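Local coordinates for protein neutral ceramidase (Pseudomonas aeruginosa, PDB 2ZWS) that hydrolyses the N-acyl linkage of ceramides to give sphingosine and a free fatty acid, and also catalyses the reverse synthesis, with one zinc ion bound per subunit, at residues Arg145-Ser150 with Ala287-Val291; Asp179-Leu185 with Ala197-Pro202; Val46-Ala50 with Leu292-Asp296. One frame throughout, in Å; residues are numbered along the deposited sequence.

The three contacts illustrate how one sheet is assembled from distant chain segments and covered by a second. Contacts 1 and 2, centred 13 Å apart, pair strands of the same large sheet and meet directly: G149 O lies 2.8 Å from V184 N, and Y148 OH 3.2 Å from S183 OG. Contact 3, centred 14 Å from contact 1, follows the chain as it leaves that sheet for a second; L146 CD2 and I47 CG2 touch at 3.9 Å. Contact 2 is nested within the loop closed by contact 1, itself nested within that closed by contact 3. Contact 2 comes nearest the active site, the P202 side chain about 11 Å from the zinc ion.

Contact 1 of 3, residues Arg145-Ser150 with Ala287-Val291; sequences RLFYGS and AQEEV
A long strand can take a short antiparallel partner beside its other neighbours, as strand 142-152 does here with 289-291. Residues 145-150 are extended throughout; 287-291 leaves helix 265-286 at A287 (phi 37°, psi 63°), turns through Q288 and becomes a strand at E289. The short strand axes approach to 4.3 Å at 133° between N-to-C directions, a strongly splayed antiparallel pair. R145 (m, t, p for chi1 to chi3) reaches over to E290 in a two-pronged salt bridge, NE to OE2 and NH1 to OE1, both 2.9 Å. L146 O accepts from V291 N at 2.8 Å, while L146 N donates to a water (2.9 Å) that also lies 2.8 Å from E290 OE2 and V291 O. F147 faces E290 in a non-hydrogen-bonded pair (CA-CA 4.4 Å); its m rotamer brings the ring under E290 CG, 4.3 Å from the centroid, a CH-pi contact. Y148 and E289 form the hydrogen-bonded pair: Y148 N to E289 O is 2.8 Å, the return bond from E289 N to Y148 O weak at 3.0 Å. Y148 shares the L146 and V291 face, its CB 3.7 Å from V291 CG2, and its ring stacks on H435, which also bonds E289 OE2. At G149 an ideal CB would fall only 2.8 Å from Q288 CD. The chemistry thus differs by face: E290 unites ionic, CH-pi and water contacts on one, whereas the other is largely apolar, L146 packing on L185 and F187 of its own sheet, V291 and Y148 on L403 of the second.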
loop_
_atom_site.group_PDB
_atom_site.type_symbol
_atom_site.label_atom_id
_atom_site.label_comp_id
_atom_site.label_asym_id
_atom_site.label_seq_id
_atom_site.Cartn_x
_atom_site.Cartn_y
_atom_site.Cartn_z
ATOM N N ARG A 145 -9.818 23.796 -7.570
ATOM C CA ARG A 145 -10.687 23.766 -6.408
ATOM C C ARG A 145 -10.659 22.363 -5.820
ATOM O O ARG A 145 -10.419 21.362 -6.528
ATOM C CB ARG A 145 -12.113 24.079 -6.827
ATOM C CG ARG A 145 -12.217 25.471 -7.453
ATOM C CD ARG A 145 -13.576 25.747 -8.059
ATOM N NE ARG A 145 -14.621 26.007 -7.074
ATOM C CZ ARG A 145 -15.862 26.404 -7.391
ATOM N NH1 ARG A 145 -16.750 26.653 -6.441
ATOM N NH2 ARG A 145 -16.213 26.551 -8.675
ATOM N N LEU A 146 -10.904 22.310 -4.528
ATOM C CA LEU A 146 -10.976 21.050 -3.781
ATOM C C LEU A 146 -12.381 20.874 -3.223
ATOM O O LEU A 146 -12.959 21.803 -2.639
ATOM C CB LEU A 146 -9.955 21.051 -2.641
ATOM C CG LEU A 146 -8.514 20.540 -2.896
ATOM C CD1 LEU A 146 -7.920 20.922 -4.215
ATOM C CD2 LEU A 146 -7.570 20.964 -1.775
ATOM N N PHE A 147 -12.927 19.688 -3.413
ATOM C CA PHE A 147 -14.193 19.341 -2.774
ATOM C C PHE A 147 -14.080 18.121 -1.885
ATOM O O PHE A 147 -13.268 17.223 -2.149
ATOM C CB PHE A 147 -15.302 19.133 -3.810
ATOM C CG PHE A 147 -15.659 20.377 -4.547
ATOM C CD1 PHE A 147 -16.785 21.092 -4.181
ATOM C CD2 PHE A 147 -14.856 20.858 -5.569
ATOM C CE1 PHE A 147 -17.119 22.281 -4.864
ATOM C CE2 PHE A 147 -15.179 22.066 -6.246
ATOM C CZ PHE A 147 -16.303 22.764 -5.868
ATOM N N TYR A 148 -14.906 18.104 -0.858
ATOM C CA TYR A 148 -14.973 16.980 0.082
ATOM C C TYR A 148 -16.399 16.404 0.098
ATOM O O TYR A 148 -17.380 17.155 0.045
ATOM C CB TYR A 148 -14.597 17.451 1.491
ATOM C CG TYR A 148 -14.813 16.381 2.528
ATOM C CD1 TYR A 148 -16.047 16.255 3.145
ATOM C CD2 TYR A 148 -13.801 15.479 2.865
ATOM C CE1 TYR A 148 -16.273 15.269 4.067
ATOM C CE2 TYR A 148 -14.023 14.491 3.820
ATOM C CZ TYR A 148 -15.255 14.409 4.398
ATOM O OH TYR A 148 -15.509 13.433 5.334
ATOM N N GLY A 149 -16.517 15.084 0.199
ATOM C CA GLY A 149 -17.821 14.473 0.450
ATOM C C GLY A 149 -17.641 13.164 1.172
ATOM O O GLY A 149 -16.537 12.626 1.217
ATOM N N SER A 150 -18.741 12.653 1.717
ATOM C CA SER A 150 -18.728 11.356 2.360
ATOM C C SER A 150 -20.036 10.610 2.096
ATOM O O SER A 150 -21.049 11.219 1.677
ATOM C CB SER A 150 -18.454 11.513 3.852
ATOM O OG SER A 150 -19.567 12.076 4.521
ATOM N N ALA A 287 -20.007 16.456 -5.306
ATOM C CA ALA A 287 -19.202 17.649 -4.945
ATOM C C ALA A 287 -19.801 18.334 -3.713
ATOM O O ALA A 287 -20.294 19.481 -3.765
ATOM C CB ALA A 287 -19.100 18.623 -6.126
ATOM N N GLN A 288 -19.795 17.609 -2.607
ATOM C CA GLN A 288 -20.719 17.932 -1.508
ATOM C C GLN A 288 -20.427 19.264 -0.833
ATOM O O GLN A 288 -21.351 20.056 -0.551
ATOM C CB GLN A 288 -20.767 16.797 -0.478
ATOM C CG GLN A 288 -21.307 15.474 -1.047
ATOM C CD GLN A 288 -21.300 14.320 -0.058
ATOM O OE1 GLN A 288 -21.593 13.172 -0.422
ATOM N NE2 GLN A 288 -20.902 14.593 1.159
ATOM N N GLU A 289 -19.151 19.519 -0.582
ATOM C CA GLU A 289 -18.747 20.684 0.186
ATOM C C GLU A 289 -17.437 21.189 -0.390
ATOM O O GLU A 289 -16.490 20.415 -0.479
ATOM C CB GLU A 289 -18.490 20.202 1.605
ATOM C CG GLU A 289 -18.219 21.237 2.630
ATOM C CD GLU A 289 -18.021 20.586 3.975
ATOM O OE1 GLU A 289 -17.297 21.158 4.806
ATOM O OE2 GLU A 289 -18.602 19.495 4.194
ATOM N N GLU A 290 -17.342 22.459 -0.773
ATOM C CA GLU A 290 -16.039 22.972 -1.214
ATOM C C GLU A 290 -15.103 23.137 -0.011
ATOM O O GLU A 290 -15.510 23.674 1.028
ATOM C CB GLU A 290 -16.145 24.289 -1.991
ATOM C CG GLU A 290 -14.802 24.714 -2.559
ATOM C CD GLU A 290 -14.891 25.820 -3.576
ATOM O OE1 GLU A 290 -15.975 26.440 -3.687
ATOM O OE2 GLU A 290 -13.859 26.084 -4.230
ATOM N N VAL A 291 -13.865 22.677 -0.168
ATOM C CA VAL A 291 -12.813 22.872 0.838
ATOM C C VAL A 291 -12.221 24.265 0.659
ATOM O O VAL A 291 -11.772 24.631 -0.419
ATOM C CB VAL A 291 -11.740 21.782 0.697
ATOM C CG1 VAL A 291 -10.573 22.005 1.679
ATOM C CG2 VAL A 291 -12.367 20.407 0.908
HETATM O O HOH W 1 -11.535 24.810 -3.219
#

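Contact 2 of 3, residues Asp179-Leu185 with Ala197-Pro202; sequences DPQMSVL and AISWFP
Two adjacent strands, 181-185 and 197-200, run antiparallel at 164° between their N-to-C directions, their axes 4.6 Å apart at the closest. S183 with W200 and L185 with I198 are hydrogen-bonded pairs (CA-CA 5.2 Å each); V184 with S199 between them is a non-hydrogen-bonded pair at 4.5 Å. Four regular bonds fix this register: S183 N to W200 O 3.0 Å, W200 N to S183 O 2.8 Å, L185 N to I198 O 2.9 Å and I198 N to L185 O 2.9 Å. CA-H...O contacts accompany them, M182 CA to W200 O and V184 CA to I198 O both measuring 3.2 Å. Ahead of the first strand, D179 (chi1 t) makes an Asx turn, its OD1 accepting from Q181 N at 3.0 Å, while OD2 bonds N245 and forms a salt bridge with R421. A water donates to D179 O (2.7 Å) and P202 O (2.8 Å), spanning the gap where the two segments diverge. On one face, the all-trans start of M182 (t, t, m) carries CE to 3.6 Å from F201 CB and SD to 3.4 Å from S199 OG; M182, V184 and F201 pack beneath helix 265-286. On the opposite face the edge of the W200 indole (chi1 m) meets L185, with W200 CZ3 3.7 Å from L185 CB, and S183 OG bonds Y148 OH. This is the open end of a beta hairpin, 181-189 with 194-200, within a helix-covered sheet; beyond P202 the chain soon reaches the zinc ligand H204.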
loop_
_atom_site.group_PDB
_atom_site.type_symbol
_atom_site.label_atom_id
_atom_site.label_comp_id
_atom_site.label_asym_id
_atom_site.label_seq_id
_atom_site.Cartn_x
_atom_site.Cartn_y
_atom_site.Cartn_z
ATOM N N ASP A 179 -17.088 0.010 9.618
ATOM C CA ASP A 179 -17.078 1.449 9.471
ATOM C C ASP A 179 -17.468 1.719 8.019
ATOM O O ASP A 179 -16.684 1.460 7.095
ATOM C CB ASP A 179 -15.701 2.050 9.797
ATOM C CG ASP A 179 -15.650 3.554 9.568
ATOM O OD1 ASP A 179 -16.676 4.157 9.158
ATOM O OD2 ASP A 179 -14.572 4.133 9.797
ATOM N N PRO A 180 -18.709 2.158 7.781
ATOM C CA PRO A 180 -19.172 2.216 6.408
ATOM C C PRO A 180 -18.752 3.523 5.738
ATOM O O PRO A 180 -19.005 3.723 4.563
ATOM C CB PRO A 180 -20.688 2.162 6.570
ATOM C CG PRO A 180 -20.911 2.928 7.804
ATOM C CD PRO A 180 -19.749 2.594 8.728
ATOM N N GLN A 181 -18.094 4.408 6.484
ATOM C CA GLN A 181 -17.835 5.733 5.919
ATOM C C GLN A 181 -16.718 5.736 4.891
ATOM O O GLN A 181 -15.582 5.360 5.199
ATOM C CB GLN A 181 -17.528 6.767 7.003
ATOM C CG GLN A 181 -17.396 8.181 6.399
ATOM C CD GLN A 181 -17.414 9.260 7.465
ATOM O OE1 GLN A 181 -18.455 9.889 7.727
ATOM N NE2 GLN A 181 -16.289 9.459 8.102
ATOM N N MET A 182 -17.062 6.171 3.679
ATOM C CA MET A 182 -16.063 6.559 2.706
ATOM C C MET A 182 -16.042 8.091 2.572
ATOM O O MET A 182 -17.097 8.729 2.436
ATOM C CB MET A 182 -16.359 5.937 1.341
ATOM C CG MET A 182 -15.368 6.400 0.259
ATOM S SD MET A 182 -15.656 5.645 -1.339
ATOM C CE MET A 182 -15.031 3.967 -1.043
ATOM N N SER A 183 -14.846 8.676 2.593
ATOM C CA SER A 183 -14.652 10.109 2.371
ATOM C C SER A 183 -13.897 10.268 1.061
ATOM O O SER A 183 -13.039 9.446 0.722
ATOM C CB SER A 183 -13.787 10.705 3.501
ATOM O OG SER A 183 -14.399 10.504 4.776
ATOM N N VAL A 184 -14.209 11.327 0.313
ATOM C CA VAL A 184 -13.501 11.607 -0.939
ATOM C C VAL A 184 -13.073 13.059 -0.985
ATOM O O VAL A 184 -13.898 13.956 -0.779
ATOM C CB VAL A 184 -14.355 11.252 -2.203
ATOM C CG1 VAL A 184 -13.562 11.538 -3.510
ATOM C CG2 VAL A 184 -14.832 9.807 -2.154
ATOM N N LEU A 185 -11.773 13.269 -1.230
ATOM C CA LEU A 185 -11.241 14.594 -1.589
ATOM C C LEU A 185 -11.057 14.632 -3.112
ATOM O O LEU A 185 -10.265 13.860 -3.674
ATOM C CB LEU A 185 -9.904 14.879 -0.885
ATOM C CG LEU A 185 -9.253 16.261 -1.119
ATOM C CD1 LEU A 185 -10.134 17.408 -0.667
ATOM C CD2 LEU A 185 -7.930 16.350 -0.387
ATOM N N ALA A 197 -8.603 12.260 -7.498
ATOM C CA ALA A 197 -9.367 12.078 -6.274
ATOM C C ALA A 197 -8.648 11.146 -5.329
ATOM O O ALA A 197 -7.944 10.232 -5.759
ATOM C CB ALA A 197 -10.758 11.544 -6.589
ATOM N N ILE A 198 -8.884 11.360 -4.044
ATOM C CA ILE A 198 -8.453 10.417 -3.007
ATOM C C ILE A 198 -9.712 9.931 -2.279
ATOM O O ILE A 198 -10.496 10.746 -1.778
ATOM C CB ILE A 198 -7.495 11.070 -1.968
ATOM C CG1 ILE A 198 -6.281 11.750 -2.649
ATOM C CG2 ILE A 198 -7.081 10.029 -0.901
ATOM C CD1 ILE A 198 -5.600 12.775 -1.738
ATOM N N SER A 199 -9.893 8.613 -2.256
ATOM C CA SER A 199 -10.980 7.958 -1.494
ATOM C C SER A 199 -10.401 7.304 -0.230
ATOM O O SER A 199 -9.376 6.610 -0.304
ATOM C CB SER A 199 -11.650 6.869 -2.350
ATOM O OG SER A 199 -12.293 5.881 -1.555
ATOM N N TRP A 200 -11.032 7.535 0.926
ATOM C CA TRP A 200 -10.621 6.852 2.167
ATOM C C TRP A 200 -11.754 5.950 2.611
ATOM O O TRP A 200 -12.893 6.405 2.809
ATOM C CB TRP A 200 -10.358 7.839 3.310
ATOM C CG TRP A 200 -9.107 8.647 3.171
ATOM C CD1 TRP A 200 -7.868 8.312 3.626
ATOM C CD2 TRP A 200 -8.981 9.959 2.585
ATOM N NE1 TRP A 200 -6.964 9.314 3.346
ATOM C CE2 TRP A 200 -7.616 10.343 2.716
ATOM C CE3 TRP A 200 -9.888 10.856 1.974
ATOM C CZ2 TRP A 200 -7.127 11.573 2.261
ATOM C CZ3 TRP A 200 -9.388 12.096 1.501
ATOM C CH2 TRP A 200 -8.010 12.435 1.651
ATOM N N PHE A 201 -11.450 4.673 2.760
ATOM C CA PHE A 201 -12.453 3.689 3.181
ATOM C C PHE A 201 -11.711 2.472 3.747
ATOM O O PHE A 201 -10.760 2.010 3.118
ATOM C CB PHE A 201 -13.343 3.255 2.006
ATOM C CG PHE A 201 -14.276 2.138 2.350
ATOM C CD1 PHE A 201 -14.018 0.850 1.899
ATOM C CD2 PHE A 201 -15.441 2.372 3.097
ATOM C CE1 PHE A 201 -14.863 -0.213 2.228
ATOM C CE2 PHE A 201 -16.303 1.301 3.450
ATOM C CZ PHE A 201 -16.022 0.011 2.999
ATOM N N PRO A 202 -12.111 1.967 4.930
ATOM C CA PRO A 202 -11.321 0.860 5.504
ATOM C C PRO A 202 -11.779 -0.522 5.073
ATOM O O PRO A 202 -12.934 -0.902 5.302
ATOM C CB PRO A 202 -11.525 1.032 7.020
ATOM C CG PRO A 202 -12.954 1.634 7.121
ATOM C CD PRO A 202 -13.214 2.404 5.818
HETATM O O HOH W 2 -15.534 -0.886 6.292
HETATM O O HOH W 3 -13.463 8.100 5.453
#

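Contact 3 of 3, residues Val46-Ala50 with Leu292-Asp296; sequences VIEEA and LGELD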
loop_
_atom_site.group_PDB
_atom_site.type_symbol
_atom_site.label_atom_id
_atom_site.label_comp_id
_atom_site.label_asym_id
_atom_site.label_seq_id
_atom_site.Cartn_x
_atom_site.Cartn_y
_atom_site.Cartn_z
ATOM N N VAL A 46 0.130 16.884 -4.579
ATOM C CA VAL A 46 0.717 18.101 -4.021
ATOM C C VAL A 46 -0.371 19.148 -3.961
ATOM O O VAL A 46 -1.064 19.344 -4.966
ATOM C CB VAL A 46 1.879 18.634 -4.940
ATOM C CG1 VAL A 46 2.405 19.939 -4.402
ATOM C CG2 VAL A 46 3.002 17.624 -4.986
ATOM N N ILE A 47 -0.524 19.810 -2.812
ATOM C CA ILE A 47 -1.529 20.865 -2.677
ATOM C C ILE A 47 -0.860 22.120 -2.172
ATOM O O ILE A 47 -0.083 22.072 -1.229
ATOM C CB ILE A 47 -2.644 20.468 -1.673
ATOM C CG1 ILE A 47 -3.249 19.109 -2.044
ATOM C CG2 ILE A 47 -3.732 21.560 -1.603
ATOM C CD1 ILE A 47 -4.127 18.541 -0.939
ATOM N N GLU A 48 -1.160 23.248 -2.795
ATOM C CA GLU A 48 -0.580 24.518 -2.368
ATOM C C GLU A 48 -1.679 25.527 -2.165
ATOM O O GLU A 48 -2.636 25.588 -2.941
ATOM C CB GLU A 48 0.315 25.120 -3.440
ATOM C CG GLU A 48 1.485 24.336 -3.877
ATOM C CD GLU A 48 2.540 25.236 -4.520
ATOM O OE1 GLU A 48 2.195 26.137 -5.341
ATOM O OE2 GLU A 48 3.728 25.034 -4.208
ATOM N N GLU A 49 -1.530 26.340 -1.135
ATOM C CA GLU A 49 -2.498 27.386 -0.886
ATOM C C GLU A 49 -2.070 28.543 -1.775
ATOM O O GLU A 49 -0.912 28.938 -1.766
ATOM C CB GLU A 49 -2.458 27.765 0.596
ATOM C CG GLU A 49 -3.769 28.283 1.155
ATOM C CD GLU A 49 -3.607 28.858 2.550
ATOM O OE1 GLU A 49 -2.711 28.396 3.334
ATOM O OE2 GLU A 49 -4.389 29.787 2.862
ATOM N N ALA A 50 -2.977 29.078 -2.579
ATOM C CA ALA A 50 -2.591 30.215 -3.398
ATOM C C ALA A 50 -2.206 31.427 -2.496
ATOM O O ALA A 50 -1.517 32.321 -2.934
ATOM C CB ALA A 50 -3.701 30.563 -4.398
ATOM N N LEU A 292 -12.259 25.049 1.729
ATOM C CA LEU A 292 -11.714 26.395 1.753
ATOM C C LEU A 292 -10.963 26.656 3.043
ATOM O O LEU A 292 -11.351 26.171 4.116
ATOM C CB LEU A 292 -12.841 27.433 1.625
ATOM C CG LEU A 292 -13.643 27.372 0.321
ATOM C CD1 LEU A 292 -14.880 28.266 0.419
ATOM C CD2 LEU A 292 -12.774 27.739 -0.882
ATOM N N GLY A 293 -9.897 27.430 2.937
ATOM C CA GLY A 293 -9.132 27.821 4.117
ATOM C C GLY A 293 -7.676 27.385 4.064
ATOM O O GLY A 293 -7.188 26.856 3.040
ATOM N N GLU A 294 -6.986 27.606 5.176
ATOM C CA GLU A 294 -5.540 27.451 5.228
ATOM C C GLU A 294 -5.071 26.012 5.083
ATOM O O GLU A 294 -5.818 25.083 5.355
ATOM C CB GLU A 294 -4.987 28.046 6.520
ATOM C CG GLU A 294 -5.273 27.239 7.740
ATOM C CD GLU A 294 -4.659 27.820 9.021
ATOM O OE1 GLU A 294 -5.348 27.775 10.044
ATOM O OE2 GLU A 294 -3.504 28.293 9.028
ATOM N N LEU A 295 -3.828 25.870 4.655
ATOM C CA LEU A 295 -3.107 24.615 4.802
ATOM C C LEU A 295 -2.188 24.749 6.011
ATOM O O LEU A 295 -1.569 25.790 6.226
ATOM C CB LEU A 295 -2.248 24.326 3.558
ATOM C CG LEU A 295 -2.978 24.206 2.214
ATOM C CD1 LEU A 295 -1.993 23.764 1.142
ATOM C CD2 LEU A 295 -4.177 23.272 2.288
ATOM N N ASP A 296 -2.082 23.679 6.787
ATOM C CA ASP A 296 -1.182 23.661 7.937
ATOM C C ASP A 296 -0.842 22.217 8.215
ATOM O O ASP A 296 -1.463 21.280 7.654
ATOM C CB ASP A 296 -1.886 24.286 9.157
ATOM C CG ASP A 296 -0.923 24.770 10.240
ATOM O OD1 ASP A 296 0.314 24.685 10.094
ATOM O OD2 ASP A 296 -1.448 25.275 11.247
#
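Where two beta-sheets pack face to face, consistent with the layered alpha/beta/beta/alpha architecture of the DmpA/ArgJ clan, side chains rather than paired backbones join 46-50 to 292-296. Here strand 41-49 belongs to the large sheet, and 292-296 is the link that carries the chain from its edge strand 289-291 into strand 295-303 of the second. The nearest CA atoms, of E49 and L295, are 6.4 Å apart. L295 (m, t) points its isobutyl group at the first strand: CD1 sits 3.9 Å from I47 CG2 and 3.5 Å from I47 O. I47, also m, t, directs its CA-CB bond toward the linker, and L295 further touches Y5, L56 and I400, so the leucine fills space between strands of both sheets. E48 takes the other side of its strand; its CA-CB bond points away from 292-296, and its carboxylate forms salt bridges with R6 and R55. E49 instead extends across in a t, t conformation, its CB 3.9 Å from L295 CG, its head also bonded to S52. The E294 carboxylate (chi1 p) forms a salt bridge with R489, though its CB remains 3.9 Å from E49 OE1. G293 adopts phi 121°, psi -174°, where a CB would jam against the carbonyl oxygen of L292. The two segments are joined by a single direct hydrogen bond, from L295 N to E49 OE1, 3.1 Å long and almost straight at 171°.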